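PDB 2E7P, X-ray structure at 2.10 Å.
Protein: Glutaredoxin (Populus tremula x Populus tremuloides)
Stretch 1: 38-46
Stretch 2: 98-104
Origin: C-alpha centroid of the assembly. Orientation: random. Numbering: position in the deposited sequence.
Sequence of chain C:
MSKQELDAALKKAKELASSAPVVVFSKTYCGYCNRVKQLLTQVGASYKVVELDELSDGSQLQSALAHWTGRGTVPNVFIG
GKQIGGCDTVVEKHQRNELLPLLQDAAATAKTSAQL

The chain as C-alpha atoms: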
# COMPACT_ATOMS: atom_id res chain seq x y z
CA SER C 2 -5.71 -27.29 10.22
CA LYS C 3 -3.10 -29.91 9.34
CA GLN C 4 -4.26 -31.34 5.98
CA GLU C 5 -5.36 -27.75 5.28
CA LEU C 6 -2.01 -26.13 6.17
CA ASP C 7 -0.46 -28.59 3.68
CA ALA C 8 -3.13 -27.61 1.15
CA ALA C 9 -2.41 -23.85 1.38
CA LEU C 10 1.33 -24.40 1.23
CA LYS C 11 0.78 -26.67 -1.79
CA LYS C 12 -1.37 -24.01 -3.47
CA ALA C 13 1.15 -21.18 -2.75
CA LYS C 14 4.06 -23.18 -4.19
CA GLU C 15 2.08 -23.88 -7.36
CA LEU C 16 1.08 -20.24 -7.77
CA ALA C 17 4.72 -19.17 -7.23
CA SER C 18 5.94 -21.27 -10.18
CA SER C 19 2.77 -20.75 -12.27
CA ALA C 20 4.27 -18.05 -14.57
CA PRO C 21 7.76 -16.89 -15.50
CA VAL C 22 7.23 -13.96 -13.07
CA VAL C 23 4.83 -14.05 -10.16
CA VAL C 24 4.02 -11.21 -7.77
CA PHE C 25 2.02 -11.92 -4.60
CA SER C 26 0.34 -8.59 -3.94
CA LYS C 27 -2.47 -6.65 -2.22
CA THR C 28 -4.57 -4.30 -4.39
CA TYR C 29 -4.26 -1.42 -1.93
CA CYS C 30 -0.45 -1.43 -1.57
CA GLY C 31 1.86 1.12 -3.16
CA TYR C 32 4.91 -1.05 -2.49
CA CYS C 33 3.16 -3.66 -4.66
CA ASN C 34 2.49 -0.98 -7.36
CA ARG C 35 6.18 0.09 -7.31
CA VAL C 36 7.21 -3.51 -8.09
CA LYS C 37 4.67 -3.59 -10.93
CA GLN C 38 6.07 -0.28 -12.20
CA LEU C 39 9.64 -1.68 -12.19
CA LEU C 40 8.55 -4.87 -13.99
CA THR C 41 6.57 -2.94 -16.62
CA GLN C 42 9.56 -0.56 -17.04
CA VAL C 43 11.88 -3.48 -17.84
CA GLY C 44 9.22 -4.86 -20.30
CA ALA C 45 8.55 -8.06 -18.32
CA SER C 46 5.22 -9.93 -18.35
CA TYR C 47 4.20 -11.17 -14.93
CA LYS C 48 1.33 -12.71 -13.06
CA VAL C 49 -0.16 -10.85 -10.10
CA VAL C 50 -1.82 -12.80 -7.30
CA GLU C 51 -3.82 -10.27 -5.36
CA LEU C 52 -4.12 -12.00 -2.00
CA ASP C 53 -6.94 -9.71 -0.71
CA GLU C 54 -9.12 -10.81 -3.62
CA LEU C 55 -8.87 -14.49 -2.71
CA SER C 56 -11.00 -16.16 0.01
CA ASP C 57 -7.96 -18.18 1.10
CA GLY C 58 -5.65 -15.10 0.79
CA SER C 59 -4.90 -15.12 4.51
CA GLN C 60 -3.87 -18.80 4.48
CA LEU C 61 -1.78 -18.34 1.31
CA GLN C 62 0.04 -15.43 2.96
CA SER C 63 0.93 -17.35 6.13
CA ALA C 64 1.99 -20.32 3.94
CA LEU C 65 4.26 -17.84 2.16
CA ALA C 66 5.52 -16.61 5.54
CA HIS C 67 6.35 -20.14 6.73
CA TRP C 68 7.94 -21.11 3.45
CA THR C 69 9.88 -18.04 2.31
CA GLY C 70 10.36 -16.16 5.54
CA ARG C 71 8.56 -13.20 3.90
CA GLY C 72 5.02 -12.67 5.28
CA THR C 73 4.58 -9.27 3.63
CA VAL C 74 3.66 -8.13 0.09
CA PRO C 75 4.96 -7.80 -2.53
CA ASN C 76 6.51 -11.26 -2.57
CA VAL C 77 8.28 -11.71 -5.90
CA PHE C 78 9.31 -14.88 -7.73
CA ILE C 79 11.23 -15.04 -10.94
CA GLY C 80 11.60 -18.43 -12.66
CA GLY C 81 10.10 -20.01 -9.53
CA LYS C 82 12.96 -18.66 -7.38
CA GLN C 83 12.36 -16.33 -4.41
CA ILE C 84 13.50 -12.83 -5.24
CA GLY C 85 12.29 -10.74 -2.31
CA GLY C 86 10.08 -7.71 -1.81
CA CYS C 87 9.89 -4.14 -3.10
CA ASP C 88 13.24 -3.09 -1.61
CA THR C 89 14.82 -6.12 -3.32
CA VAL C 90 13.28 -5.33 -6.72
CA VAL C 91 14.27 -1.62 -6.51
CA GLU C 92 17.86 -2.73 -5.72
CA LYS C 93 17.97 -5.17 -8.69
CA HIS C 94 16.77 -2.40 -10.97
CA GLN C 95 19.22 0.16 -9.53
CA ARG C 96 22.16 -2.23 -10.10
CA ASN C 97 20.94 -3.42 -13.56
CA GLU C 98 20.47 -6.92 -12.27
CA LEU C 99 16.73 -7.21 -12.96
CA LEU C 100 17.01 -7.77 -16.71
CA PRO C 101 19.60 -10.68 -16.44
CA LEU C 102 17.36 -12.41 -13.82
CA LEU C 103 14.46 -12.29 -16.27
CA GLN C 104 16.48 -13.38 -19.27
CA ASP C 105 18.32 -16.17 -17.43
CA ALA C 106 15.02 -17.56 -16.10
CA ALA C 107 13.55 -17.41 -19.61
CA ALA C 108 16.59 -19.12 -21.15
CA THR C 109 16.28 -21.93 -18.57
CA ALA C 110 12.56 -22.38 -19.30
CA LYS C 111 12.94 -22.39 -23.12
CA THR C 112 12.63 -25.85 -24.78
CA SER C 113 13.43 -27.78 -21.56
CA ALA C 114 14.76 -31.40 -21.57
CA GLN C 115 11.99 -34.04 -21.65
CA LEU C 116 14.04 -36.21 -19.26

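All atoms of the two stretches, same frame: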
# COMPACT_ATOMS: atom_id res chain seq x y z
N GLN C 38 5.45 -1.35 -11.42
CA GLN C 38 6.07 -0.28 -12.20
C GLN C 38 7.46 -0.69 -12.73
O GLN C 38 7.76 -0.55 -13.90
CB GLN C 38 6.22 1.00 -11.35
CG GLN C 38 6.76 2.22 -12.17
CD GLN C 38 6.82 3.48 -11.34
OE1 GLN C 38 7.15 3.44 -10.16
NE2 GLN C 38 6.51 4.62 -11.96
N LEU C 39 8.30 -1.21 -11.83
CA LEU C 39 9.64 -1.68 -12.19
C LEU C 39 9.62 -2.85 -13.16
O LEU C 39 10.41 -2.89 -14.08
CB LEU C 39 10.43 -2.05 -10.92
CG LEU C 39 10.79 -0.77 -10.15
CD1 LEU C 39 11.25 -1.05 -8.70
CD2 LEU C 39 11.83 0.07 -11.01
N LEU C 40 8.70 -3.79 -12.98
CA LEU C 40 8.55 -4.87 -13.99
C LEU C 40 8.08 -4.36 -15.36
O LEU C 40 8.65 -4.70 -16.39
CB LEU C 40 7.67 -6.02 -13.49
CG LEU C 40 8.27 -6.74 -12.27
CD1 LEU C 40 7.19 -7.63 -11.60
CD2 LEU C 40 9.51 -7.57 -12.69
N THR C 41 7.05 -3.53 -15.36
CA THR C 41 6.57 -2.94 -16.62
C THR C 41 7.68 -2.11 -17.28
O THR C 41 7.82 -2.14 -18.50
CB THR C 41 5.34 -2.04 -16.35
OG1 THR C 41 4.30 -2.81 -15.75
CG2 THR C 41 4.81 -1.33 -17.62
N GLN C 42 8.47 -1.39 -16.49
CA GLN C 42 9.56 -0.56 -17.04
C GLN C 42 10.60 -1.43 -17.77
O GLN C 42 11.06 -1.08 -18.84
CB GLN C 42 10.24 0.27 -15.95
CG GLN C 42 11.47 1.08 -16.46
CD GLN C 42 12.15 1.86 -15.35
OE1 GLN C 42 12.22 1.39 -14.21
NE2 GLN C 42 12.63 3.04 -15.66
N VAL C 43 10.91 -2.59 -17.20
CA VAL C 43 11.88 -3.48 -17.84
C VAL C 43 11.22 -4.34 -18.97
O VAL C 43 11.88 -5.17 -19.58
CB VAL C 43 12.63 -4.29 -16.75
CG1 VAL C 43 11.74 -5.38 -16.19
CG2 VAL C 43 13.97 -4.88 -17.28
N GLY C 44 9.94 -4.10 -19.28
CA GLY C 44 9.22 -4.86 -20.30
C GLY C 44 8.89 -6.33 -19.99
O GLY C 44 8.70 -7.13 -20.90
N ALA C 45 8.81 -6.68 -18.72
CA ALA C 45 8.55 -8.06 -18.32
C ALA C 45 7.04 -8.31 -18.32
O ALA C 45 6.29 -7.39 -18.00
CB ALA C 45 9.08 -8.30 -16.94
N SER C 46 6.61 -9.52 -18.66
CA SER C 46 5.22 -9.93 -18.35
C SER C 46 5.23 -10.66 -17.03
O SER C 46 6.19 -11.37 -16.70
CB SER C 46 4.63 -10.86 -19.42
OG SER C 46 5.13 -10.55 -20.71
N GLU C 98 20.42 -5.49 -12.44
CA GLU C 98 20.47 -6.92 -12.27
C GLU C 98 19.13 -7.57 -12.61
O GLU C 98 19.06 -8.78 -12.72
CB GLU C 98 20.95 -7.22 -10.85
CG GLU C 98 22.48 -7.09 -10.76
CD GLU C 98 23.01 -7.14 -9.34
OE1 GLU C 98 22.18 -7.26 -8.40
OE2 GLU C 98 24.25 -7.03 -9.17
N LEU C 99 18.09 -6.75 -12.76
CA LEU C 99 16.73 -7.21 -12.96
C LEU C 99 16.56 -7.83 -14.34
O LEU C 99 16.01 -8.92 -14.45
CB LEU C 99 15.72 -6.07 -12.76
CG LEU C 99 14.22 -6.35 -12.75
CD1 LEU C 99 13.91 -7.42 -11.69
CD2 LEU C 99 13.47 -5.04 -12.49
N LEU C 100 17.08 -7.18 -15.38
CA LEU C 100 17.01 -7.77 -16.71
C LEU C 100 17.70 -9.17 -16.84
O LEU C 100 17.06 -10.09 -17.29
CB LEU C 100 17.40 -6.77 -17.81
CG LEU C 100 17.27 -7.35 -19.21
CD1 LEU C 100 15.81 -7.59 -19.61
CD2 LEU C 100 18.03 -6.50 -20.22
N PRO C 101 19.01 -9.32 -16.47
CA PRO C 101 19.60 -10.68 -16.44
C PRO C 101 18.80 -11.75 -15.68
O PRO C 101 18.70 -12.87 -16.17
CB PRO C 101 20.97 -10.46 -15.79
CG PRO C 101 21.30 -9.05 -16.07
CD PRO C 101 20.02 -8.28 -16.18
N LEU C 102 18.20 -11.42 -14.54
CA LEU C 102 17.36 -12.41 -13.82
C LEU C 102 16.25 -12.93 -14.72
O LEU C 102 15.97 -14.16 -14.76
CB LEU C 102 16.73 -11.80 -12.56
CG LEU C 102 17.59 -11.59 -11.32
CD1 LEU C 102 16.77 -10.74 -10.36
CD2 LEU C 102 17.97 -12.95 -10.72
N LEU C 103 15.62 -11.99 -15.42
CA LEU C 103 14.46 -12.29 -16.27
C LEU C 103 14.90 -13.13 -17.46
O LEU C 103 14.27 -14.14 -17.81
CB LEU C 103 13.79 -10.99 -16.76
CG LEU C 103 13.05 -10.19 -15.70
CD1 LEU C 103 12.61 -8.80 -16.24
CD2 LEU C 103 11.86 -10.98 -15.16
N GLN C 104 16.00 -12.71 -18.08
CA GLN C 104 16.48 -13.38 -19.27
C GLN C 104 17.08 -14.75 -18.96
O GLN C 104 16.88 -15.67 -19.72
CB GLN C 104 17.44 -12.47 -20.03
CG GLN C 104 16.68 -11.28 -20.59
CD GLN C 104 17.54 -10.38 -21.42
OE1 GLN C 104 18.71 -10.15 -21.10
NE2 GLN C 104 16.96 -9.84 -22.48

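The end of one helix and the turn that follows it pack against the first turns of a second helix through a small, largely apolar contact that buries 261 Å² and contains no hydrogen bond between the stretches. Stretch 1 continues a helix that begins earlier in the chain and closes in a Schellman motif: Gly44 N bonds to Thr41 O (3.0 Å) and Ala45 N reaches back to Leu40 O (3.1 Å), with Gly44 at the positive phi (69°) that glycine tolerates best. Val43 and Ala45, on either side of Gly44 in sequence, both point their CA-to-CB bonds toward the second helix, where the nearest C-alpha pairs are Val43 CA to Leu100 CA at 6.8 Å and Ala45 CA to Leu103 CA at 7.6 Å. Val43 is the hub. Its CG1 lies 3.5 Å from Leu103 CD1 and 4.1 Å from Leu99 CD2, while its CG2 sits 4.0 Å from Leu100 CB. Leu99 and Leu103, one helical turn apart and linked by the bond from Leu103 N to Leu99 O (3.2 Å), both point toward stretch 1. Leu103 CD1 also touches Ala45 CB at 3.6 Å. Deeper in, Leu99 CD2 rests 4.1 Å from Leu39 O, a van der Waals contact; Leu39 O also accepts a hydrogen bond from Val43 N (3.2 Å) within stretch 1.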